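Local coordinates for hemolysin-related protein (Vibrio cholerae serotype O1, PDB 5V6C), which probably binds carbohydrate through its C-terminal beta-prism lectin domain, the part of the longer protein present here, at residues P59-Q64 against F87-G92; V68-G73 against K107-T112. All coordinates share one frame; numbering follows the deposited sequence.

Interaction 1 of 2, residues P59-Q64 against F87-G92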
# COMPACT_ATOMS: atom_id res chain seq x y z
N PRO A 59 -10.59 5.17 1.86
CA PRO A 59 -9.25 5.68 1.54
C PRO A 59 -8.51 6.17 2.77
O PRO A 59 -9.09 6.45 3.82
CB PRO A 59 -9.54 6.83 0.58
CG PRO A 59 -10.89 7.32 0.99
CD PRO A 59 -11.65 6.09 1.43
N ILE A 60 -7.19 6.27 2.61
CA ILE A 60 -6.31 6.79 3.65
C ILE A 60 -6.06 8.26 3.38
O ILE A 60 -5.72 8.64 2.25
CB ILE A 60 -4.98 6.01 3.70
CG1 ILE A 60 -5.22 4.50 3.75
CG2 ILE A 60 -4.14 6.47 4.89
CD1 ILE A 60 -6.04 4.04 4.94
N ALA A 61 -6.20 9.08 4.41
CA ALA A 61 -5.92 10.51 4.30
C ALA A 61 -4.42 10.72 4.48
O ALA A 61 -3.92 10.79 5.61
CB ALA A 61 -6.73 11.30 5.32
N LEU A 62 -3.70 10.81 3.36
CA LEU A 62 -2.24 10.88 3.42
C LEU A 62 -1.77 12.12 4.16
O LEU A 62 -0.71 12.09 4.80
CB LEU A 62 -1.66 10.87 2.00
CG LEU A 62 -1.94 9.59 1.19
CD1 LEU A 62 -1.45 9.74 -0.24
CD2 LEU A 62 -1.28 8.40 1.84
N ASP A 63 -2.52 13.22 4.09
CA ASP A 63 -2.17 14.42 4.84
C ASP A 63 -2.18 14.18 6.35
O ASP A 63 -1.57 14.96 7.09
CB ASP A 63 -3.12 15.56 4.49
CG ASP A 63 -4.58 15.18 4.67
OD1 ASP A 63 -4.98 14.09 4.21
OD2 ASP A 63 -5.33 15.97 5.27
N GLN A 64 -2.85 13.13 6.81
CA GLN A 64 -2.91 12.80 8.23
C GLN A 64 -2.16 11.53 8.58
O GLN A 64 -2.27 11.04 9.70
CB GLN A 64 -4.37 12.67 8.67
CG GLN A 64 -5.15 13.97 8.64
CD GLN A 64 -4.63 14.98 9.64
OE1 GLN A 64 -4.30 14.63 10.78
NE2 GLN A 64 -4.54 16.23 9.22
N PHE A 87 -2.06 1.52 8.60
CA PHE A 87 -1.84 2.96 8.54
C PHE A 87 -2.15 3.57 9.89
O PHE A 87 -3.28 3.48 10.37
CB PHE A 87 -2.73 3.60 7.47
CG PHE A 87 -2.59 2.98 6.10
CD1 PHE A 87 -3.38 1.91 5.72
CD2 PHE A 87 -1.68 3.49 5.19
CE1 PHE A 87 -3.27 1.35 4.46
CE2 PHE A 87 -1.56 2.93 3.92
CZ PHE A 87 -2.36 1.87 3.56
N THR A 88 -1.14 4.19 10.51
CA THR A 88 -1.31 4.91 11.77
C THR A 88 -1.33 6.40 11.48
O THR A 88 -0.39 6.94 10.89
CB THR A 88 -0.17 4.58 12.74
OG1 THR A 88 -0.21 3.19 13.08
CG2 THR A 88 -0.30 5.41 14.02
N MET A 89 -2.40 7.07 11.90
CA MET A 89 -2.56 8.49 11.63
C MET A 89 -1.93 9.33 12.74
O MET A 89 -1.54 8.83 13.80
CB MET A 89 -4.04 8.84 11.49
CG MET A 89 -4.85 7.80 10.72
SD MET A 89 -4.13 7.35 9.13
CE MET A 89 -4.52 8.79 8.14
N LYS A 90 -1.83 10.63 12.49
CA LYS A 90 -1.20 11.52 13.45
C LYS A 90 -1.91 11.51 14.80
O LYS A 90 -1.26 11.65 15.84
CB LYS A 90 -1.14 12.94 12.88
CG LYS A 90 -0.04 13.12 11.85
CD LYS A 90 -0.27 14.35 10.99
CE LYS A 90 0.88 14.56 10.00
NZ LYS A 90 0.66 15.73 9.11
N ASP A 91 -3.24 11.34 14.81
CA ASP A 91 -3.99 11.35 16.06
C ASP A 91 -3.88 10.04 16.83
O ASP A 91 -4.51 9.92 17.89
CB ASP A 91 -5.47 11.67 15.79
CG ASP A 91 -6.20 10.54 15.10
OD1 ASP A 91 -5.58 9.51 14.77
OD2 ASP A 91 -7.42 10.69 14.88
N GLY A 92 -3.13 9.07 16.33
CA GLY A 92 -2.93 7.81 17.02
C GLY A 92 -3.81 6.68 16.54
O GLY A 92 -3.46 5.51 16.74
O HOH W 1 -4.85 12.17 12.45

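Interaction 2 of 2, residues V68-G73 against K107-T112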
# COMPACT_ATOMS: atom_id res chain seq x y z
N VAL A 68 3.49 3.77 8.68
CA VAL A 68 2.93 2.57 8.08
C VAL A 68 3.66 1.35 8.62
O VAL A 68 4.85 1.40 8.95
CB VAL A 68 2.98 2.61 6.54
CG1 VAL A 68 2.04 3.69 6.00
CG2 VAL A 68 4.39 2.87 6.04
N GLU A 69 2.93 0.24 8.72
CA GLU A 69 3.47 -1.05 9.09
C GLU A 69 3.04 -2.03 8.01
O GLU A 69 1.86 -2.35 7.89
CB GLU A 69 2.96 -1.48 10.47
CG GLU A 69 3.52 -2.77 11.00
CD GLU A 69 3.02 -3.08 12.40
OE1 GLU A 69 1.90 -3.62 12.52
OE2 GLU A 69 3.73 -2.78 13.37
N VAL A 70 4.00 -2.48 7.20
CA VAL A 70 3.72 -3.26 6.00
C VAL A 70 4.16 -4.69 6.24
O VAL A 70 5.34 -4.95 6.51
CB VAL A 70 4.43 -2.67 4.76
CG1 VAL A 70 4.06 -3.46 3.51
CG2 VAL A 70 4.09 -1.19 4.60
N THR A 71 3.22 -5.63 6.13
CA THR A 71 3.51 -7.05 6.27
C THR A 71 3.53 -7.69 4.89
O THR A 71 2.57 -7.55 4.12
CB THR A 71 2.48 -7.74 7.16
OG1 THR A 71 2.50 -7.13 8.46
CG2 THR A 71 2.79 -9.23 7.30
N SER A 72 4.62 -8.37 4.58
CA SER A 72 4.77 -9.09 3.33
C SER A 72 5.41 -10.44 3.61
O SER A 72 6.09 -10.63 4.62
CB SER A 72 5.63 -8.30 2.33
OG SER A 72 6.95 -8.13 2.83
N GLY A 73 5.18 -11.39 2.71
CA GLY A 73 5.77 -12.71 2.86
C GLY A 73 5.24 -13.68 1.83
O GLY A 73 4.73 -13.28 0.78
N LYS A 107 7.82 -10.63 6.81
CA LYS A 107 8.61 -9.46 7.17
C LYS A 107 7.65 -8.33 7.49
O LYS A 107 6.64 -8.15 6.81
CB LYS A 107 9.56 -9.06 6.03
CG LYS A 107 10.48 -7.91 6.35
CD LYS A 107 11.56 -7.74 5.30
CE LYS A 107 11.05 -6.98 4.08
NZ LYS A 107 12.15 -6.71 3.10
N VAL A 108 7.94 -7.59 8.56
CA VAL A 108 7.17 -6.41 8.95
C VAL A 108 8.08 -5.20 8.80
O VAL A 108 9.15 -5.15 9.41
CB VAL A 108 6.64 -6.54 10.38
CG1 VAL A 108 5.72 -5.37 10.74
CG2 VAL A 108 5.90 -7.86 10.55
N GLU A 109 7.66 -4.24 7.98
CA GLU A 109 8.40 -3.01 7.75
C GLU A 109 7.66 -1.84 8.40
O GLU A 109 6.47 -1.65 8.16
CB GLU A 109 8.56 -2.72 6.26
CG GLU A 109 9.36 -3.74 5.50
CD GLU A 109 9.28 -3.53 4.00
OE1 GLU A 109 8.21 -3.83 3.42
OE2 GLU A 109 10.27 -3.06 3.41
N THR A 110 8.38 -1.06 9.21
CA THR A 110 7.84 0.14 9.83
C THR A 110 8.59 1.36 9.33
O THR A 110 9.81 1.34 9.19
CB THR A 110 7.93 0.06 11.36
OG1 THR A 110 9.29 -0.22 11.74
CG2 THR A 110 7.02 -1.02 11.90
N TYR A 111 7.84 2.44 9.08
CA TYR A 111 8.40 3.67 8.55
C TYR A 111 7.51 4.83 8.97
O TYR A 111 6.29 4.72 8.92
CB TYR A 111 8.52 3.58 7.02
CG TYR A 111 8.87 4.88 6.34
CD1 TYR A 111 10.19 5.29 6.20
CD2 TYR A 111 7.87 5.70 5.83
CE1 TYR A 111 10.50 6.48 5.57
CE2 TYR A 111 8.18 6.89 5.20
CZ TYR A 111 9.49 7.27 5.07
OH TYR A 111 9.81 8.45 4.44
N THR A 112 8.14 5.93 9.40
CA THR A 112 7.44 7.15 9.78
C THR A 112 7.53 8.16 8.64
O THR A 112 8.63 8.42 8.13
CB THR A 112 8.03 7.76 11.06
OG1 THR A 112 7.81 6.87 12.16
CG2 THR A 112 7.38 9.10 11.37
O HOH W 2 7.06 -6.09 4.53

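Interaction 1 of 2, residues P59-Q64 against F87-G92
The Phe87 ring takes Ile60 squarely on one face. Ile60 CG1 sits 3.6 Å from the ring centroid and only 6° off the ring normal, a CH-pi contact. The rest of the branched chain spreads over the same face. Ile60 CD1 reaches Phe87 CD1 at 3.5 Å, while Ile60 CG2 leans over the CD2 side of the Phe87 ring. Ile60 has CG1 anti to its carbonyl carbon (chi1 -51°), and this turns the longer branch over the ring. Met25, Leu27, Val95 and Leu97 also touch Phe87, whose side chain is buried.

The fold is a beta-prism of three four-stranded antiparallel sheets. This contact joins two of them at one end: strand 55-61 is an outer strand of one sheet, and strand 80-89 is an inner strand of the next. After its strand, 59-64 enters a short 3-10 turn (62-64). Segment 87-92 makes a type I beta turn from Met89 to Gly92.

Met89 fills the middle of the contact. Its chain bends at chi2 and chi3, which brings the methyl up against the 3-10 turn. Met89 CE lies 4.0 Å from Ile60 CG2 and 3.3 Å from Ala61 O. Two hydrogen bonds from Lys90 tie the turns together. Lys90 N donates to Gln64 O at 2.9 Å. Lys90 NZ gives a second hydrogen bond, to Asp63 O at 3.1 Å. The Gln64 side chain crosses that of Lys90 at about a right angle. Water 1 donates to Gln64 OE1 and accepts from Asp91 N, each at 3.0 Å.

Interaction 2 of 2, residues V68-G73 against K107-T112
Glu69 and Thr110 stand side by side on one face of the sheet and point the same way. The two strands form an antiparallel ladder at the edge of one sheet of the beta-prism, with 106-112 outermost. Glu69 and Thr110 are a non-hydrogen-bonded pair, as are Thr71 and Val108. Glu69 has CG anti to the backbone N (chi1 -177°), which carries the chain across Val108. Its CG meets Val108 CG1 at 3.4 Å, a tight fit. Val108 CG2 lies alongside Thr71 OG1 at 4.1 Å.

The other face carries Val68, Val70, Ser72, Lys107, Glu109 and Tyr111. Here the pairs are hydrogen-bonded, with two backbone bonds each. In the middle pair, Val70 N to Glu109 O and Glu109 N to Val70 O both measure 2.8 Å. Val68 CG2 packs on Tyr111 CB at 4.3 Å. It also lies at the edge of the Tyr111 ring, whose hydroxyl is hydrogen-bonded to that of Tyr138. The Glu109 side chain slants over Val70, and its OE1 accepts from Gly8 N. Water 2, which may not serve all its acceptors at once, lies 2.8 Å from Glu109 OE1, 2.9 Å from Val70 O and 2.7 Å from Ser72 OG.

Both interactions reach one sheet, through strand 80-89 in interaction 1 and strand 65-75 in interaction 2, and their centres lie about 16 Å apart. These two strands are neighbours in it, joined by backbone bonds such as Thr88 with Ser67 and Glu69 with Lys86. The two contacts touch directly where Phe87 CD2 packs on Val68 CG1 at 3.8 Å. Interaction 2 adds one of the two outer strands, 106-112, while interaction 1 ties the sheet to the next one in the prism. Their segments alternate along the chain, 59-64, 68-73, 87-92 and 107-112. Both contacts are structural, joining strands and turns of the prism.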